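Local coordinates for glutathione peroxidase-like protein (PDB 3DWV) that probably reduces hydroperoxides as a glutathione peroxidase-type tryparedoxin peroxidase of Trypanosoma brucei, at residues Tyr72-Ser77 against Asp173-Leu178; Ser152-Ile155 against Pro161-Arg164. The protein carries 1 engineered substitution. All coordinates share one frame; numbering follows the deposited sequence.

How the contacts relate
The two contacts illustrate how one thioredoxin-type sheet is built and then covered. Contact 2 is the antiparallel hairpin of strands 152-155 and 161-165, at one margin of the four-stranded mixed sheet. Contact 1 joins helices 64-75 and 171-181 on one side of the sheet, the second of them covering Leu154 and Glu163. Their centres are about 12 Å apart, and they touch directly: Lys177 CB comes within 3.5 Å of Leu154 CD2. Along the chain both strands of contact 2 fall between the two helices that contact 1 brings together, and strand 161-165 is followed, after a short connection, by helix 171-181. Hairpin and helix pair thus form successive layers of the alpha-beta-alpha sandwich, both away from the Cys58-Cys106 disulfide.

Contact 1 of 2, residues Tyr72-Ser77 against Asp173-Leu178; sequences YNKYKS and DIEEKL
Tyr75 overlaps Leu178 obliquely, the two side chains running past one another from opposite helices, with Tyr75 CD2 and Leu178 CD2 4.0 Å apart. It is the CD2 branch of the leucine that does the touching. At the far end of the ring the contact turns polar. Tyr75 OH donates a hydrogen bond of 2.6 Å to Glu175 OE2, which lies at the ring edge and near its plane, while the carboxylate is turned 72° from the ring. Glu175 reaches this point because its chain is extended beyond CG (chi2 -176°). Lys74 meets the same oxygen in a salt bridge, its chain crossing that of Glu175 at about a right angle; since OE2 is crowded in the model, the exact lengths of both polar bonds are doubtful. The lysine also lays its CG over the centre of one Tyr75 face, 3.4 Å above the plane, and so backs the ring from within its own helix. Phe80 touches both Tyr75 and Leu178, extending the apolar part. Here helices 64-75 and 171-181 lie side by side on one face of the central sheet, as in the thioredoxin fold.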
ATOM      1  N   TYR A  72       0.134   7.939   9.864  1.00 12.58           N
ATOM      2  CA  TYR A  72       1.048   8.888   9.237  1.00 14.26           C
ATOM      3  C   TYR A  72       1.316  10.111  10.095  1.00 13.60           C
ATOM      4  O   TYR A  72       2.457  10.502  10.392  1.00 16.62           O
ATOM      5  CB  TYR A  72       0.433   9.311   7.889  1.00 17.40           C
ATOM      6  CG  TYR A  72       1.349  10.246   7.138  1.00 16.64           C
ATOM      7  CD1 TYR A  72       2.588   9.818   6.670  1.00 16.75           C
ATOM      8  CD2 TYR A  72       0.961  11.557   6.922  1.00 18.43           C
ATOM      9  CE1 TYR A  72       3.447  10.658   5.977  1.00 18.29           C
ATOM     10  CE2 TYR A  72       1.818  12.411   6.223  1.00 21.22           C
ATOM     11  CZ  TYR A  72       3.034  11.964   5.769  1.00 20.73           C
ATOM     12  OH  TYR A  72       3.830  12.860   5.096  1.00 24.33           O
ATOM     13  N   ASN A  73       0.241  10.782  10.546  1.00 20.62           N
ATOM     14  CA  ASN A  73       0.409  12.033  11.290  1.00 19.40           C
ATOM     15  C   ASN A  73       0.951  11.776  12.685  1.00 18.18           C
ATOM     16  O   ASN A  73       1.724  12.577  13.228  1.00 16.61           O
ATOM     17  CB  ASN A  73      -0.927  12.791  11.358  1.00 18.85           C
ATOM     18  CG  ASN A  73      -1.314  13.434  10.031  1.00 19.97           C
ATOM     19  OD1 ASN A  73      -0.429  13.858   9.264  1.00 24.91           O
ATOM     20  ND2 ASN A  73      -2.624  13.492   9.799  1.00 21.45           N
ATOM     21  N   LYS A  74       0.568  10.660  13.295  1.00 15.58           N
ATOM     22  CA  LYS A  74       1.078  10.321  14.610  1.00 17.49           C
ATOM     23  C   LYS A  74       2.569  10.049  14.628  1.00 17.00           C
ATOM     24  O   LYS A  74       3.222  10.414  15.614  1.00 19.18           O
ATOM     25  CB  LYS A  74       0.349   9.055  15.080  1.00 19.59           C
ATOM     26  CG  LYS A  74       0.745   8.671  16.490  1.00 26.86           C
ATOM     27  CD  LYS A  74      -0.476   8.445  17.352  1.00 28.28           C
ATOM     28  CE  LYS A  74      -0.924   7.008  17.250  1.00 34.28           C
ATOM     29  NZ  LYS A  74      -1.537   6.539  18.548  1.00 38.78           N
ATOM     30  N   TYR A  75       3.111   9.386  13.615  1.00 16.22           N
ATOM     31  CA  TYR A  75       4.439   8.797  13.678  1.00 14.48           C
ATOM     32  C   TYR A  75       5.408   9.339  12.640  1.00 16.90           C
ATOM     33  O   TYR A  75       6.607   8.990  12.723  1.00 17.04           O
ATOM     34  CB  TYR A  75       4.364   7.253  13.526  1.00 17.10           C
ATOM     35  CG  TYR A  75       3.644   6.621  14.709  1.00 14.93           C
ATOM     36  CD1 TYR A  75       4.253   6.619  15.975  1.00 15.77           C
ATOM     37  CD2 TYR A  75       2.386   6.026  14.582  1.00 13.75           C
ATOM     38  CE1 TYR A  75       3.608   6.037  17.063  1.00 15.31           C
ATOM     39  CE2 TYR A  75       1.739   5.450  15.690  1.00 13.40           C
ATOM     40  CZ  TYR A  75       2.363   5.473  16.923  1.00 16.95           C
ATOM     41  OH  TYR A  75       1.728   4.908  18.014  1.00 20.69           O
ATOM     42  N   LYS A  76       4.935  10.167  11.683  1.00 15.60           N
ATOM     43  CA  LYS A  76       5.944  10.687  10.739  1.00 14.97           C
ATOM     44  C   LYS A  76       7.079  11.430  11.452  1.00 19.20           C
ATOM     45  O   LYS A  76       8.199  11.548  10.946  1.00 20.52           O
ATOM     46  CB  LYS A  76       5.248  11.556   9.695  1.00 15.15           C
ATOM     47  CG  LYS A  76       4.431  12.708  10.289  1.00 17.29           C
ATOM     48  CD  LYS A  76       3.799  13.526   9.157  1.00 18.66           C
ATOM     49  CE  LYS A  76       3.080  14.737   9.734  1.00 21.36           C
ATOM     50  NZ  LYS A  76       2.122  15.250   8.700  1.00 29.67           N
ATOM     51  N   SER A  77       6.870  11.970  12.663  1.00 19.70           N
ATOM     52  CA  SER A  77       7.959  12.702  13.316  1.00 22.61           C
ATOM     53  C   SER A  77       9.031  11.737  13.797  1.00 22.87           C
ATOM     54  O   SER A  77      10.166  12.171  14.115  1.00 26.37           O
ATOM     55  CB  SER A  77       7.472  13.530  14.514  1.00 26.12           C
ATOM     56  OG  SER A  77       6.566  12.761  15.302  1.00 37.38           O
ATOM     57  N   ASP A 173      -4.250  -2.407  16.265  1.00 21.16           N
ATOM     58  CA  ASP A 173      -3.704  -3.641  15.705  1.00 21.22           C
ATOM     59  C   ASP A 173      -2.406  -3.357  14.956  1.00 18.76           C
ATOM     60  O   ASP A 173      -1.472  -4.126  14.964  1.00 26.07           O
ATOM     61  CB  ASP A 173      -4.696  -4.285  14.737  1.00 31.44           C
ATOM     62  CG  ASP A 173      -5.796  -5.042  15.472  1.00 43.31           C
ATOM     63  OD1 ASP A 173      -5.666  -5.311  16.688  1.00 47.10           O
ATOM     64  OD2 ASP A 173      -6.804  -5.369  14.797  1.00 60.56           O
ATOM     65  N   ILE A 174      -2.361  -2.228  14.292  1.00 16.46           N
ATOM     66  CA  ILE A 174      -1.170  -1.949  13.475  1.00 16.34           C
ATOM     67  C   ILE A 174      -0.083  -1.461  14.413  1.00 18.11           C
ATOM     68  O   ILE A 174       1.069  -1.867  14.302  1.00 16.19           O
ATOM     69  CB  ILE A 174      -1.535  -0.985  12.328  1.00 16.53           C
ATOM     70  CG1 ILE A 174      -2.507  -1.575  11.310  1.00 15.47           C
ATOM     71  CG2 ILE A 174      -0.289  -0.526  11.600  1.00 17.65           C
ATOM     72  CD1 ILE A 174      -2.759  -0.800  10.031  1.00 19.68           C
ATOM     73  N   GLU A 175      -0.429  -0.612  15.370  1.00 17.36           N
ATOM     74  CA  GLU A 175       0.503  -0.190  16.411  1.00 17.13           C
ATOM     75  C   GLU A 175       1.174  -1.347  17.149  1.00 19.88           C
ATOM     76  O   GLU A 175       2.382  -1.252  17.442  1.00 21.70           O
ATOM     77  CB  GLU A 175      -0.254   0.722  17.405  1.00 19.95           C
ATOM     78  CG  GLU A 175      -0.394   2.137  16.868  1.00 19.74           C
ATOM     79  CD  GLU A 175      -1.045   3.060  17.880  1.00 20.47           C
ATOM     80  OE1 GLU A 175      -1.814   2.588  18.764  1.00 23.85           O
ATOM     81  OE2 GLU A 175      -0.798   4.277  17.807  1.00 23.15           O
ATOM     82  N   GLU A 176       0.467  -2.436  17.466  1.00 22.11           N
ATOM     83  CA  GLU A 176       1.093  -3.596  18.114  0.50 22.19           C
ATOM     84  C   GLU A 176       2.374  -4.035  17.395  1.00 22.20           C
ATOM     85  O   GLU A 176       3.384  -4.361  18.021  1.00 18.13           O
ATOM     86  CB  GLU A 176       0.140  -4.785  18.170  0.50 23.21           C
ATOM     87  CG  GLU A 176      -1.269  -4.533  18.633  0.50 24.61           C
ATOM     88  CD  GLU A 176      -1.364  -3.830  19.971  0.50 25.06           C
ATOM     89  OE1 GLU A 176      -1.382  -2.576  20.006  0.50 29.79           O
ATOM     90  OE2 GLU A 176      -1.434  -4.519  21.010  0.50 26.83           O
ATOM     91  N   LYS A 177       2.335  -4.023  16.060  1.00 16.15           N
ATOM     92  CA  LYS A 177       3.466  -4.383  15.217  1.00 16.33           C
ATOM     93  C   LYS A 177       4.424  -3.212  14.974  1.00 14.89           C
ATOM     94  O   LYS A 177       5.668  -3.359  14.962  1.00 19.03           O
ATOM     95  CB  LYS A 177       3.010  -4.870  13.841  1.00 17.08           C
ATOM     96  CG  LYS A 177       1.984  -5.983  13.803  1.00 25.44           C
ATOM     97  CD  LYS A 177       2.263  -7.040  14.854  1.00 28.90           C
ATOM     98  CE  LYS A 177       1.246  -8.183  14.719  1.00 32.64           C
ATOM     99  NZ  LYS A 177       1.234  -9.004  15.947  1.00 27.86           N
ATOM    100  N   LEU A 178       3.890  -2.017  14.728  1.00 15.12           N
ATOM    101  CA  LEU A 178       4.717  -0.869  14.346  1.00 13.39           C
ATOM    102  C   LEU A 178       5.547  -0.280  15.484  1.00 15.76           C
ATOM    103  O   LEU A 178       6.702   0.123  15.275  1.00 16.24           O
ATOM    104  CB  LEU A 178       3.802   0.200  13.779  1.00 15.69           C
ATOM    105  CG  LEU A 178       4.381   1.576  13.470  1.00 17.09           C
ATOM    106  CD1 LEU A 178       5.488   1.501  12.434  1.00 13.70           C
ATOM    107  CD2 LEU A 178       3.270   2.504  12.972  1.00 17.21           C
TER

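Contact 2 of 2, residues Ser152-Ile155 against Pro161-Arg164; sequences SFLI and PVER
Leu154 takes up three backbone bonds with the strand 161-164 opposite, which departs from regular pairing at this point. Its N donates to Glu163 O over 2.9 Å, and its O receives Val162 N at 2.8 Å in a nearly straight bond. Glu163 N adds a weak, longer bond to that same oxygen. With Val162 and Glu163 both facing Leu154, this is a classic beta bulge. CA-H...O contacts supplement the ladder, among them Arg164 CA to Ser152 O at 3.3 Å.

Apolar packing accompanies both faces. The methylene part of Glu163 runs alongside Leu154, with Leu154 CD2 4.2 Å from Glu163 CG. Ile155 CD1 rests against the ring of Pro161, 4.1 Å from its CB.

The third kind of contact is Arg164 on Phe153. With its CG anti to the backbone N (chi1 -175°), the arginine chain runs alongside the ring, and a bend at chi3 (-76°) turns the guanidinium. Arg164 CG makes an off-centre CH-pi contact, and Phe153 CZ sits over one guanidinium face, the planes 68° apart. The carbonyls of Lys137, Lys144 and Ala145 hold the guanidinium nitrogens.

Helix 128-136 covers Phe153 and Pro161, helix 171-181 covers Leu154 and Glu163, and strand 49-54 continues the sheet beside 152-155.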
ATOM      1  N   SER A 152      -2.733  -3.029   3.281  1.00  8.64           N
ATOM      2  CA  SER A 152      -1.384  -2.484   3.482  0.50  9.09           C
ATOM      3  C   SER A 152      -0.389  -3.578   3.853  1.00 11.35           C
ATOM      4  O   SER A 152      -0.765  -4.667   4.319  1.00 14.84           O
ATOM      5  CB  SER A 152      -1.344  -1.397   4.561  0.50  9.33           C
ATOM      6  OG  SER A 152      -1.832  -1.819   5.816  0.50  3.43           O
ATOM      7  N   PHE A 153       0.879  -3.184   3.621  1.00 10.90           N
ATOM      8  CA  PHE A 153       1.999  -3.963   4.063  1.00  8.89           C
ATOM      9  C   PHE A 153       2.853  -3.111   5.001  1.00  9.56           C
ATOM     10  O   PHE A 153       3.229  -1.995   4.661  1.00  9.50           O
ATOM     11  CB  PHE A 153       2.887  -4.447   2.917  1.00  9.18           C
ATOM     12  CG  PHE A 153       2.115  -5.379   1.968  1.00 12.35           C
ATOM     13  CD1 PHE A 153       1.326  -4.852   0.937  1.00 10.96           C
ATOM     14  CD2 PHE A 153       2.228  -6.758   2.180  1.00 12.35           C
ATOM     15  CE1 PHE A 153       0.668  -5.760   0.123  1.00 10.58           C
ATOM     16  CE2 PHE A 153       1.536  -7.641   1.366  1.00 12.31           C
ATOM     17  CZ  PHE A 153       0.736  -7.120   0.363  1.00 12.16           C
ATOM     18  N   LEU A 154       3.140  -3.664   6.179  1.00  9.63           N
ATOM     19  CA  LEU A 154       4.108  -3.055   7.088  1.00 12.11           C
ATOM     20  C   LEU A 154       5.529  -3.533   6.753  1.00 11.37           C
ATOM     21  O   LEU A 154       5.772  -4.741   6.645  1.00 12.20           O
ATOM     22  CB  LEU A 154       3.780  -3.404   8.520  1.00 12.76           C
ATOM     23  CG  LEU A 154       4.588  -2.725   9.609  1.00 12.93           C
ATOM     24  CD1 LEU A 154       4.472  -1.210   9.658  1.00 16.52           C
ATOM     25  CD2 LEU A 154       4.112  -3.283  10.961  1.00 14.97           C
ATOM     26  N   ILE A 155       6.406  -2.565   6.557  1.00 10.97           N
ATOM     27  CA  ILE A 155       7.777  -2.785   6.120  1.00 10.80           C
ATOM     28  C   ILE A 155       8.736  -2.451   7.276  1.00 11.81           C
ATOM     29  O   ILE A 155       8.561  -1.383   7.923  1.00 13.75           O
ATOM     30  CB  ILE A 155       8.068  -1.855   4.938  1.00 11.53           C
ATOM     31  CG1 ILE A 155       6.977  -1.896   3.844  1.00 12.40           C
ATOM     32  CG2 ILE A 155       9.468  -2.143   4.413  1.00 10.71           C
ATOM     33  CD1 ILE A 155       6.676  -3.272   3.282  1.00 11.91           C
ATOM     34  N   PRO A 161       8.955  -6.697   4.112  1.00 15.14           N
ATOM     35  CA  PRO A 161       7.529  -6.792   4.463  1.00 13.91           C
ATOM     36  C   PRO A 161       7.318  -7.778   5.617  1.00 12.26           C
ATOM     37  O   PRO A 161       7.723  -8.926   5.423  1.00 15.06           O
ATOM     38  CB  PRO A 161       6.865  -7.351   3.206  1.00 13.53           C
ATOM     39  CG  PRO A 161       7.868  -7.136   2.112  1.00 16.77           C
ATOM     40  CD  PRO A 161       9.225  -7.215   2.747  1.00 15.02           C
ATOM     41  N   VAL A 162       6.734  -7.317   6.722  1.00 14.06           N
ATOM     42  CA  VAL A 162       6.603  -8.159   7.913  1.00 16.00           C
ATOM     43  C   VAL A 162       5.159  -8.393   8.311  1.00 14.71           C
ATOM     44  O   VAL A 162       4.888  -9.317   9.090  1.00 17.24           O
ATOM     45  CB  VAL A 162       7.400  -7.535   9.070  1.00 16.65           C
ATOM     46  CG1 VAL A 162       8.889  -7.691   8.738  1.00 17.19           C
ATOM     47  CG2 VAL A 162       7.065  -6.080   9.336  1.00 18.07           C
ATOM     48  N   GLU A 163       4.205  -7.616   7.833  1.00 12.89           N
ATOM     49  CA  GLU A 163       2.783  -7.876   8.071  1.00 13.25           C
ATOM     50  C   GLU A 163       1.966  -7.397   6.869  1.00 13.85           C
ATOM     51  O   GLU A 163       2.348  -6.411   6.202  1.00 12.00           O
ATOM     52  CB  GLU A 163       2.231  -7.180   9.324  1.00 16.72           C
ATOM     53  CG  GLU A 163       3.056  -7.286  10.584  1.00 21.12           C
ATOM     54  CD  GLU A 163       2.988  -8.601  11.328  1.00 24.54           C
ATOM     55  OE1 GLU A 163       2.045  -9.398  11.086  1.00 25.51           O
ATOM     56  OE2 GLU A 163       3.898  -8.824  12.176  1.00 29.74           O
ATOM     57  N   ARG A 164       0.846  -8.059   6.626  1.00 13.04           N
ATOM     58  CA  ARG A 164      -0.167  -7.636   5.663  1.00 11.17           C
ATOM     59  C   ARG A 164      -1.420  -7.311   6.500  1.00 11.65           C
ATOM     60  O   ARG A 164      -1.826  -8.186   7.291  1.00 13.57           O
ATOM     61  CB  ARG A 164      -0.567  -8.676   4.606  1.00 12.68           C
ATOM     62  CG  ARG A 164      -1.537  -8.184   3.549  1.00 13.40           C
ATOM     63  CD  ARG A 164      -2.319  -9.215   2.762  1.00 16.43           C
ATOM     64  NE  ARG A 164      -1.477  -9.840   1.772  1.00 20.30           N
ATOM     65  CZ  ARG A 164      -1.838 -10.207   0.540  1.00 14.28           C
ATOM     66  NH1 ARG A 164      -3.062 -10.042   0.069  1.00 15.59           N
ATOM     67  NH2 ARG A 164      -0.910 -10.754  -0.220  1.00 14.30           N
TER